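Local coordinates for protein putative aldehyde dehydrogenase (PDB 4YWE) that probably oxidises an aldehyde to its acid with NAD or NADP as acceptor, as other aldehyde dehydrogenases do, and binds calcium and magnesium ions, at residues A[95-100]-A[185-189]. Sequence-based numbering, arbitrary orientation.
With CA (calcium ion), chain K.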
loop_
_atom_site.group_PDB
_atom_site.type_symbol
_atom_site.label_atom_id
_atom_site.label_comp_id
_atom_site.label_asym_id
_atom_site.label_seq_id
_atom_site.Cartn_x
_atom_site.Cartn_y
_atom_site.Cartn_z
ATOM N N ILE A 95 15.707 36.853 7.070
ATOM C CA ILE A 95 15.205 36.785 8.437
ATOM C C ILE A 95 15.805 35.590 9.169
ATOM O O ILE A 95 16.271 35.716 10.304
ATOM C CB ILE A 95 13.668 36.719 8.458
ATOM C CG1 ILE A 95 13.073 38.021 7.919
ATOM C CG2 ILE A 95 13.163 36.453 9.867
ATOM C CD1 ILE A 95 11.561 38.009 7.831
ATOM N N GLU A 96 15.795 34.436 8.512
ATOM C CA GLU A 96 16.301 33.203 9.107
ATOM C C GLU A 96 17.786 33.308 9.439
ATOM O O GLU A 96 18.210 32.949 10.536
ATOM C CB GLU A 96 16.058 32.020 8.167
ATOM C CG GLU A 96 16.405 30.663 8.759
ATOM C CD GLU A 96 15.287 30.090 9.610
ATOM O OE1 GLU A 96 14.814 30.788 10.532
ATOM O OE2 GLU A 96 14.878 28.937 9.354
ATOM N N ALA A 97 18.568 33.806 8.486
ATOM C CA ALA A 97 20.013 33.936 8.655
ATOM C C ALA A 97 20.369 34.909 9.775
ATOM O O ALA A 97 21.329 34.697 10.512
ATOM C CB ALA A 97 20.658 34.380 7.354
ATOM N N ARG A 98 19.589 35.978 9.892
ATOM C CA ARG A 98 19.827 37.001 10.904
ATOM C C ARG A 98 19.500 36.482 12.300
ATOM O O ARG A 98 20.102 36.900 13.291
ATOM C CB ARG A 98 18.995 38.249 10.594
ATOM C CG ARG A 98 19.272 39.442 11.492
ATOM C CD ARG A 98 18.426 40.635 11.071
ATOM N NE ARG A 98 18.733 41.833 11.845
ATOM C CZ ARG A 98 18.048 42.969 11.763
ATOM N NH1 ARG A 98 17.009 43.061 10.943
ATOM N NH2 ARG A 98 18.399 44.011 12.504
ATOM N N ASP A 99 18.548 35.558 12.364
ATOM C CA ASP A 99 18.015 35.076 13.631
ATOM C C ASP A 99 18.746 33.824 14.122
ATOM O O ASP A 99 18.962 33.654 15.321
ATOM C CB ASP A 99 16.516 34.796 13.486
ATOM C CG ASP A 99 15.806 34.687 14.820
ATOM O OD1 ASP A 99 16.420 35.017 15.855
ATOM O OD2 ASP A 99 14.623 34.285 14.829
ATOM N N THR A 100 19.128 32.956 13.191
ATOM C CA THR A 100 19.788 31.702 13.542
ATOM C C THR A 100 21.304 31.813 13.448
ATOM O O THR A 100 22.029 31.128 14.172
ATOM C CB THR A 100 19.327 30.548 12.637
ATOM O OG1 THR A 100 19.831 30.754 11.313
ATOM C CG2 THR A 100 17.811 30.474 12.600
ATOM N N ASP A 185 15.089 31.149 20.819
ATOM C CA ASP A 185 16.380 31.594 20.307
ATOM C C ASP A 185 16.315 31.944 18.822
ATOM O O ASP A 185 17.162 32.681 18.321
ATOM C CB ASP A 185 17.446 30.526 20.558
ATOM C CG ASP A 185 17.891 30.481 22.009
ATOM O OD1 ASP A 185 18.328 31.530 22.527
ATOM O OD2 ASP A 185 17.793 29.404 22.633
ATOM N N ALA A 186 15.309 31.417 18.128
ATOM C CA ALA A 186 15.090 31.729 16.716
ATOM C C ALA A 186 13.704 31.278 16.261
ATOM O O ALA A 186 13.421 30.080 16.214
ATOM C CB ALA A 186 16.166 31.085 15.847
ATOM N N CYS A 187 12.845 32.234 15.918
ATOM C CA CYS A 187 11.489 31.904 15.490
ATOM C C CYS A 187 10.844 32.984 14.625
ATOM O O CYS A 187 9.658 32.898 14.306
ATOM C CB CYS A 187 10.602 31.637 16.707
ATOM S SG CYS A 187 10.392 33.043 17.824
ATOM N N LEU A 188 11.617 33.994 14.240
ATOM C CA LEU A 188 11.067 35.110 13.475
ATOM C C LEU A 188 10.635 34.692 12.070
ATOM O O LEU A 188 9.692 35.255 11.514
ATOM C CB LEU A 188 12.079 36.254 13.388
ATOM C CG LEU A 188 12.224 37.115 14.644
ATOM C CD1 LEU A 188 13.094 38.332 14.362
ATOM C CD2 LEU A 188 10.858 37.535 15.165
ATOM N N SER A 189 11.322 33.708 11.501
ATOM C CA SER A 189 10.984 33.230 10.166
ATOM C C SER A 189 9.614 32.562 10.163
ATOM O O SER A 189 8.816 32.771 9.249
ATOM C CB SER A 189 12.048 32.256 9.655
ATOM O OG SER A 189 12.080 31.076 10.439
HETATM CA CA CA K . 18.306 34.805 17.422
HETATM O O HOH W 1 13.771 33.215 12.376
HETATM O O HOH W 2 20.288 33.849 18.449
HETATM O O HOH W 3 17.409 35.220 19.767
#
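D99 divides its carboxylate: OD2 accepts from the backbone of 185-189, and OD1 binds the calcium ion at 2.5 Å. The backbone oxygens of D99 and D185 bind there too, so the metal clamps the end of one helix to the approach of the next. OD2 accepts from the backbone N of C187, the N-cap residue, at 2.9 Å, on the syn side but tilted out of the carboxylate plane, a bent bond, and from the N of L188 at 3.1 Å, a nearly straight one (171°). With CG anti to the backbone N (chi1 -163°), the short aspartate chain presents its carboxylate directly to the start of helix 188-200; its negative charge suits both the cation and the backbone N-H groups there. A water also donates to OD2, accepts from the N of S189, and donates to E96 OE1. That glutamate, one turn back, is bent at chi2 (83°), and its OE1 is met from above the carboxylate plane by S189 OG at 2.8 Å; the hydroxyl is small enough to fit this buried spot and still donate. Apolar groups close the flanks: I95 CG2 lies 3.7 Å from L188 CB, the two side chains crossing at about a right angle, while T100 CG2 meets the compact methyl of A186. T100 OG1 turns back to E96 O, leaving its methyl for this packing. Thus helix 89-100 is tied to the N-terminus of helix 188-200, just after strand 177-182; V32 O of strand 28-33 completes the protein ligands of calcium, strand 38-44 packs on L188, and helix 160-174 borders E96 and S189.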